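Side-chain contacts in glucanase (Clostridium thermocellum, PDB 5GXX), which probably hydrolyses cellulose chains from within, as a family 9 endoglucanase of the cellulosome: residues G46-A51 / L59-S64; A65-W70 / W241-D246; M148-A153 / L201-T206. The protein carries 1 engineered substitution. All coordinates share one frame; numbering follows the deposited sequence.

Contact 1. Residues G46-A51 / L59-S64; sequences GGWYDA and LPMAYS
The carbonyl oxygen of P60 is gripped twice by S64, one turn further along helix 58-75. S64 OG donates to P60 O at 2.8 Å and S64 N donates to the same P60 O at 2.9 Å, the two arriving from opposite faces of the carbonyl plane. With OG engaged on its own helix, S64 offers the loop its CB, which lies 3.9 Å from W48 CZ3. The neighbouring indole atom, W48 CE3, meets M61 CG at 3.7 Å; the ring thus meets M61 and S64, three positions apart on the helix, obliquely. The M61 chain starts out opposite its backbone N (chi1 -161°), stays extended at the next bond and bends only at the last. That course brings SD to the backbone of W48: W48 N points almost straight at M61 SD, with an N-H...S angle of 175°, but at 3.6 Å the bond is weak. The bend carries M61 CE on to W48 O, 3.4 Å away.

Residues 46-51 belong to the GGWYDAGDH sequence of glycosyl hydrolase family 9, a loop that in this family probably helps to line the substrate cleft of the (alpha/alpha)6 barrel. A bound Tris molecule about 4 Å from the D50 side chain, between nearest atoms, is consistent with a pocket there. A chi1 of 180° turns the D50 carboxyl beside its own carbonyl carbon; the side chain crosses that of P60 at about a right angle, and D50 OD1 comes to 3.4 Å from P60 CG. Its other oxygen, OD2, is hydrogen-bonded to the hydroxyl of Y191.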
# COMPACT_ATOMS: atom_id res chain seq x y z
N GLY A 46 8.09 3.43 -38.28
CA GLY A 46 7.13 4.22 -39.06
C GLY A 46 5.74 3.63 -39.14
O GLY A 46 5.35 2.84 -38.28
N GLY A 47 5.02 3.99 -40.20
CA GLY A 47 3.63 3.55 -40.35
C GLY A 47 2.72 4.30 -39.39
O GLY A 47 3.14 5.26 -38.74
N TRP A 48 1.46 3.88 -39.32
CA TRP A 48 0.47 4.58 -38.51
C TRP A 48 0.01 3.77 -37.32
O TRP A 48 -0.24 2.57 -37.48
CB TRP A 48 -0.80 4.89 -39.31
CG TRP A 48 -0.63 5.83 -40.48
CD1 TRP A 48 0.11 6.99 -40.52
CD2 TRP A 48 -1.21 5.67 -41.77
NE1 TRP A 48 0.00 7.58 -41.76
CE2 TRP A 48 -0.78 6.77 -42.56
CE3 TRP A 48 -2.05 4.71 -42.36
CZ2 TRP A 48 -1.18 6.94 -43.88
CZ3 TRP A 48 -2.43 4.88 -43.68
CH2 TRP A 48 -2.00 5.99 -44.43
N TYR A 49 -0.18 4.44 -36.18
CA TYR A 49 -1.00 3.86 -35.11
C TYR A 49 -2.42 3.74 -35.64
O TYR A 49 -2.89 4.60 -36.42
CB TYR A 49 -0.97 4.71 -33.84
CG TYR A 49 0.44 4.93 -33.37
CD1 TYR A 49 1.28 3.84 -33.14
CD2 TYR A 49 0.95 6.22 -33.18
CE1 TYR A 49 2.58 4.02 -32.73
CE2 TYR A 49 2.25 6.41 -32.75
CZ TYR A 49 3.06 5.31 -32.52
OH TYR A 49 4.37 5.52 -32.15
N ASP A 50 -3.13 2.70 -35.24
CA ASP A 50 -4.40 2.42 -35.90
C ASP A 50 -5.51 3.44 -35.61
O ASP A 50 -6.16 3.95 -36.54
CB ASP A 50 -4.89 1.02 -35.53
CG ASP A 50 -6.21 0.70 -36.19
OD1 ASP A 50 -6.25 0.60 -37.44
OD2 ASP A 50 -7.21 0.57 -35.45
N ALA A 51 -5.68 3.74 -34.34
CA ALA A 51 -6.87 4.46 -33.92
C ALA A 51 -6.43 5.42 -32.81
O ALA A 51 -5.46 6.15 -33.02
CB ALA A 51 -7.99 3.51 -33.48
N LEU A 59 -3.69 -4.86 -41.45
CA LEU A 59 -4.84 -5.02 -42.34
C LEU A 59 -5.56 -3.67 -42.54
O LEU A 59 -5.65 -3.21 -43.67
CB LEU A 59 -5.78 -6.16 -41.93
CG LEU A 59 -7.01 -6.43 -42.80
CD1 LEU A 59 -6.65 -6.68 -44.27
CD2 LEU A 59 -7.79 -7.61 -42.23
N PRO A 60 -6.08 -3.05 -41.46
CA PRO A 60 -6.66 -1.72 -41.72
C PRO A 60 -5.63 -0.67 -42.12
O PRO A 60 -6.00 0.31 -42.78
CB PRO A 60 -7.32 -1.36 -40.38
CG PRO A 60 -6.50 -2.14 -39.36
CD PRO A 60 -6.26 -3.44 -40.06
N MET A 61 -4.36 -0.83 -41.77
CA MET A 61 -3.38 0.17 -42.16
C MET A 61 -3.21 0.15 -43.66
O MET A 61 -3.25 1.20 -44.32
CB MET A 61 -2.03 -0.04 -41.49
CG MET A 61 -1.19 1.22 -41.53
SD MET A 61 0.59 1.00 -41.32
CE MET A 61 0.72 0.21 -39.72
N ALA A 62 -3.05 -1.06 -44.21
CA ALA A 62 -2.85 -1.21 -45.64
C ALA A 62 -4.14 -0.84 -46.37
O ALA A 62 -4.08 -0.19 -47.40
CB ALA A 62 -2.41 -2.63 -45.96
N TYR A 63 -5.30 -1.18 -45.81
CA TYR A 63 -6.58 -0.84 -46.43
C TYR A 63 -6.64 0.67 -46.58
O TYR A 63 -6.98 1.20 -47.65
CB TYR A 63 -7.77 -1.34 -45.60
CG TYR A 63 -9.05 -0.59 -45.90
CD1 TYR A 63 -9.87 -0.97 -46.95
CD2 TYR A 63 -9.41 0.52 -45.12
CE1 TYR A 63 -11.04 -0.28 -47.25
CE2 TYR A 63 -10.59 1.23 -45.41
CZ TYR A 63 -11.38 0.83 -46.48
OH TYR A 63 -12.54 1.49 -46.80
N SER A 64 -6.29 1.35 -45.49
CA SER A 64 -6.34 2.82 -45.44
C SER A 64 -5.40 3.40 -46.50
O SER A 64 -5.78 4.30 -47.25
CB SER A 64 -6.02 3.39 -44.05
OG SER A 64 -6.94 2.94 -43.07

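Contact 2. Residues A65-W70 / W241-D246; sequences AAMLGW and WAHCWD. With CA (calcium ion), chain C.
M67 and H243 approach from opposite directions, and the sulfur arrives at the edge of the imidazole. M67 SD lies 3.3 Å from H243 NE2 and 4.3 Å from the ring centroid, 77° off the ring normal, which places it near the ring plane. M67 is curled to do this: CG sits anti to the carbonyl carbon, beside the backbone N (chi1 -66°), and further bends at chi2 and chi3 fold the thioether back, with M67 CE 3.8 Å from H243 CD2. The same sulfur lies at the edge of the W70 indole, in its plane.

H243 extends out of its loop toward the helix, which puts NE2 at the sulfur. Its ND1 is hydrogen-bonded to the backbone N of G251, which helps to fix the ring's rotation and makes NE2 the likelier site of the proton. NE2, buried here, has no hydrogen-bonding partner in the model. W70 CZ3 comes within 4.1 Å of H243 NE2, and the two rings meet obliquely, their planes 58° apart. The indole nitrogen of W70 turns to E74.

Three residues on, D246 O binds the calcium ion at 2.3 Å, and a calcium-bound water donates to D246 OD1 at 2.9 Å. With S195, G196, D199 and E200 also ligating the metal, this is a calcium site tying the loop to the first turn of helix 198-212 and the residues just before it, in the (alpha/alpha)6 catalytic barrel.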
# COMPACT_ATOMS: atom_id res chain seq x y z
N ALA A 65 -4.17 2.91 -46.54
CA ALA A 65 -3.24 3.34 -47.58
C ALA A 65 -3.76 3.09 -49.00
O ALA A 65 -3.66 3.98 -49.86
CB ALA A 65 -1.89 2.64 -47.39
N ALA A 66 -4.34 1.92 -49.25
CA ALA A 66 -4.93 1.61 -50.55
C ALA A 66 -6.02 2.63 -50.93
O ALA A 66 -6.09 3.10 -52.06
CB ALA A 66 -5.49 0.19 -50.59
N MET A 67 -6.86 2.98 -49.96
CA MET A 67 -7.93 3.94 -50.23
C MET A 67 -7.39 5.35 -50.45
O MET A 67 -7.94 6.05 -51.30
CB MET A 67 -8.90 3.95 -49.06
CG MET A 67 -9.67 2.67 -48.86
SD MET A 67 -10.60 2.17 -50.30
CE MET A 67 -11.96 3.35 -50.34
N LEU A 68 -6.33 5.75 -49.75
CA LEU A 68 -5.66 7.02 -50.05
C LEU A 68 -5.08 7.00 -51.47
O LEU A 68 -5.17 8.01 -52.18
CB LEU A 68 -4.57 7.36 -49.04
CG LEU A 68 -5.04 7.63 -47.60
CD1 LEU A 68 -3.91 8.28 -46.79
CD2 LEU A 68 -6.30 8.51 -47.51
N GLY A 69 -4.52 5.85 -51.86
CA GLY A 69 -4.02 5.67 -53.22
C GLY A 69 -5.15 5.78 -54.22
O GLY A 69 -5.01 6.46 -55.25
N TRP A 70 -6.29 5.16 -53.90
CA TRP A 70 -7.43 5.18 -54.81
C TRP A 70 -7.92 6.61 -54.97
O TRP A 70 -8.26 7.02 -56.09
CB TRP A 70 -8.54 4.22 -54.34
CG TRP A 70 -9.62 3.92 -55.35
CD1 TRP A 70 -9.64 4.29 -56.66
CD2 TRP A 70 -10.81 3.15 -55.14
NE1 TRP A 70 -10.78 3.84 -57.27
CE2 TRP A 70 -11.52 3.13 -56.36
CE3 TRP A 70 -11.38 2.52 -54.02
CZ2 TRP A 70 -12.75 2.47 -56.49
CZ3 TRP A 70 -12.59 1.86 -54.16
CH2 TRP A 70 -13.28 1.86 -55.38
N TRP A 241 -23.47 -4.91 -47.41
CA TRP A 241 -22.49 -4.45 -46.45
C TRP A 241 -21.73 -3.30 -47.12
O TRP A 241 -22.12 -2.87 -48.21
CB TRP A 241 -21.60 -5.61 -45.97
CG TRP A 241 -20.92 -5.33 -44.65
CD1 TRP A 241 -19.59 -5.11 -44.44
CD2 TRP A 241 -21.54 -5.28 -43.36
NE1 TRP A 241 -19.34 -4.91 -43.11
CE2 TRP A 241 -20.53 -4.98 -42.42
CE3 TRP A 241 -22.86 -5.45 -42.90
CZ2 TRP A 241 -20.78 -4.87 -41.05
CZ3 TRP A 241 -23.11 -5.30 -41.53
CH2 TRP A 241 -22.08 -5.00 -40.62
N ALA A 242 -20.69 -2.80 -46.48
CA ALA A 242 -19.83 -1.75 -47.00
C ALA A 242 -18.45 -2.27 -47.39
O ALA A 242 -17.89 -3.14 -46.71
CB ALA A 242 -19.63 -0.63 -45.98
N HIS A 243 -17.90 -1.67 -48.43
CA HIS A 243 -16.46 -1.65 -48.65
C HIS A 243 -15.79 -1.20 -47.36
O HIS A 243 -16.15 -0.17 -46.80
CB HIS A 243 -16.18 -0.63 -49.74
CG HIS A 243 -14.78 -0.67 -50.27
ND1 HIS A 243 -14.41 -1.53 -51.29
CD2 HIS A 243 -13.68 0.04 -49.94
CE1 HIS A 243 -13.12 -1.34 -51.55
NE2 HIS A 243 -12.66 -0.39 -50.76
N CYS A 244 -14.81 -1.98 -46.88
CA CYS A 244 -14.12 -1.65 -45.64
C CYS A 244 -12.84 -2.45 -45.49
O CYS A 244 -12.51 -3.29 -46.34
CB CYS A 244 -15.05 -1.95 -44.46
SG CYS A 244 -15.46 -3.72 -44.25
N TRP A 245 -12.14 -2.22 -44.38
CA TRP A 245 -10.86 -2.89 -44.10
C TRP A 245 -10.90 -4.41 -44.25
O TRP A 245 -9.87 -5.00 -44.55
CB TRP A 245 -10.31 -2.52 -42.72
CG TRP A 245 -11.25 -2.93 -41.61
CD1 TRP A 245 -12.27 -2.19 -41.07
CD2 TRP A 245 -11.31 -4.21 -40.97
NE1 TRP A 245 -12.95 -2.92 -40.13
CE2 TRP A 245 -12.37 -4.16 -40.04
CE3 TRP A 245 -10.57 -5.39 -41.08
CZ2 TRP A 245 -12.71 -5.25 -39.23
CZ3 TRP A 245 -10.90 -6.47 -40.27
CH2 TRP A 245 -11.96 -6.39 -39.36
N ASP A 246 -12.04 -5.02 -43.96
CA ASP A 246 -12.17 -6.48 -44.00
C ASP A 246 -12.50 -7.06 -45.38
O ASP A 246 -12.27 -8.24 -45.67
CB ASP A 246 -13.25 -6.92 -43.01
CG ASP A 246 -13.36 -8.42 -42.93
OD1 ASP A 246 -12.44 -9.04 -42.38
OD2 ASP A 246 -14.36 -8.97 -43.44
CA CA C . -11.50 -10.25 -46.60
O HOH W 1 -11.04 -10.58 -44.41

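Contact 3. Residues M148-A153 / L201-T206; sequences MAAALA and LLWAST
A150 meets W203 and A204 where two helices of the (alpha/alpha)6 barrel, 142-158 and 198-212, run side by side. Their segments point the same way, with axes 22° apart and 8.1 Å from each other at closest approach. Small residues permit this spacing: the CA atoms of A150 and A204 are only 4.1 Å apart.

From CB, the W203 side chain swings away from its own backbone N (chi1 177°), and its pyrrole part then runs past the methyl group of A150. W203 CG is 4.1 Å from A150 CB, W203 CD1 closes to 3.3 Å of A150 CB, a tight fit, and W203 NE1 follows at 3.5 Å from the same A150 CB. The methyl meets the indole obliquely. NE1 is hydrogen-bonded to OE1 of Q147, a residue of helix 142-158 itself, so a polar bond and an apolar contact both hold the indole to the partner helix. Beyond, the six-membered ring reaches away from A150: CZ3 packs on H243 and the tip, CH2, on W70.

The next residue, A204, sets its methyl against the facing helix, with A204 CB 4.0 Å from A150 CB and 4.1 Å from A149 CB.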
# COMPACT_ATOMS: atom_id res chain seq x y z
N MET A 148 -1.87 -5.60 -48.19
CA MET A 148 -0.59 -4.89 -48.29
C MET A 148 -0.17 -4.81 -49.77
O MET A 148 0.31 -3.77 -50.23
CB MET A 148 0.49 -5.56 -47.44
CG MET A 148 0.21 -5.54 -45.94
SD MET A 148 1.26 -6.66 -44.97
CE MET A 148 2.90 -5.99 -45.28
N ALA A 149 -0.40 -5.89 -50.51
CA ALA A 149 -0.10 -5.90 -51.94
C ALA A 149 -0.92 -4.86 -52.70
O ALA A 149 -0.38 -4.14 -53.54
CB ALA A 149 -0.37 -7.27 -52.54
N ALA A 150 -2.22 -4.79 -52.40
CA ALA A 150 -3.12 -3.87 -53.08
C ALA A 150 -2.69 -2.43 -52.85
O ALA A 150 -2.67 -1.62 -53.78
CB ALA A 150 -4.55 -4.09 -52.59
N ALA A 151 -2.36 -2.11 -51.60
CA ALA A 151 -1.94 -0.75 -51.23
C ALA A 151 -0.70 -0.35 -52.00
O ALA A 151 -0.61 0.75 -52.55
CB ALA A 151 -1.68 -0.67 -49.74
N LEU A 152 0.24 -1.29 -52.08
CA LEU A 152 1.46 -1.03 -52.84
C LEU A 152 1.24 -0.98 -54.35
O LEU A 152 1.92 -0.22 -55.06
CB LEU A 152 2.55 -2.03 -52.45
CG LEU A 152 3.08 -1.81 -51.03
CD1 LEU A 152 3.76 -3.08 -50.49
CD2 LEU A 152 4.03 -0.62 -50.95
N ALA A 153 0.27 -1.73 -54.85
CA ALA A 153 -0.04 -1.69 -56.28
C ALA A 153 -0.60 -0.33 -56.67
O ALA A 153 -0.07 0.34 -57.54
CB ALA A 153 -1.00 -2.81 -56.65
N LEU A 201 -7.62 -11.02 -52.47
CA LEU A 201 -6.93 -11.44 -53.70
C LEU A 201 -7.52 -10.77 -54.93
O LEU A 201 -6.78 -10.38 -55.83
CB LEU A 201 -6.89 -12.97 -53.87
CG LEU A 201 -6.14 -13.74 -52.78
CD1 LEU A 201 -6.30 -15.24 -53.09
CD2 LEU A 201 -4.67 -13.34 -52.74
N LEU A 202 -8.85 -10.68 -54.97
CA LEU A 202 -9.54 -9.92 -56.01
C LEU A 202 -9.08 -8.47 -56.10
O LEU A 202 -8.75 -7.97 -57.18
CB LEU A 202 -11.05 -9.92 -55.75
CG LEU A 202 -11.91 -9.08 -56.71
CD1 LEU A 202 -11.76 -9.53 -58.16
CD2 LEU A 202 -13.36 -9.17 -56.26
N TRP A 203 -9.10 -7.78 -54.96
CA TRP A 203 -8.73 -6.37 -54.84
C TRP A 203 -7.28 -6.17 -55.27
O TRP A 203 -6.99 -5.30 -56.09
CB TRP A 203 -8.95 -5.97 -53.38
CG TRP A 203 -8.61 -4.60 -52.86
CD1 TRP A 203 -7.74 -4.35 -51.85
CD2 TRP A 203 -9.20 -3.34 -53.20
NE1 TRP A 203 -7.71 -3.01 -51.55
CE2 TRP A 203 -8.61 -2.36 -52.36
CE3 TRP A 203 -10.18 -2.93 -54.12
CZ2 TRP A 203 -8.95 -1.01 -52.43
CZ3 TRP A 203 -10.49 -1.58 -54.19
CH2 TRP A 203 -9.89 -0.64 -53.35
N ALA A 204 -6.38 -7.01 -54.78
CA ALA A 204 -4.98 -6.85 -55.12
C ALA A 204 -4.69 -7.15 -56.60
O ALA A 204 -4.00 -6.37 -57.25
CB ALA A 204 -4.13 -7.74 -54.22
N SER A 205 -5.23 -8.25 -57.12
CA SER A 205 -5.03 -8.58 -58.53
C SER A 205 -5.62 -7.52 -59.46
O SER A 205 -5.03 -7.21 -60.50
CB SER A 205 -5.54 -10.00 -58.89
OG SER A 205 -6.92 -10.17 -58.60
N THR A 206 -6.76 -6.93 -59.07
CA THR A 206 -7.39 -5.88 -59.87
C THR A 206 -6.48 -4.67 -59.95
O THR A 206 -6.25 -4.13 -61.03
CB THR A 206 -8.78 -5.51 -59.29
OG1 THR A 206 -9.63 -6.66 -59.38
CG2 THR A 206 -9.41 -4.34 -60.04

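How the contacts relate
All three contacts are buried within the family 9 catalytic domain, and contacts 1 and 2 use successive turns of helix 58-75. Contact 1 has one residue, D50, near the bound Tris, and mixes a weak N-H...S bond with packing. Contact 2 is sulfur and aromatic chemistry on a loop that continues to calcium, and contact 3 is purely apolar between its two segments. The pieces touch directly: Y63 of contact 1 packs on C244 and W245 of contact 2, A62 of contact 1 lies against M148 and A151 of contact 3, and A66 of contact 2 packs on A151. Contacts 2 and 3 also share a cluster of aromatic rings, to which the W48 ring of contact 1 does not belong.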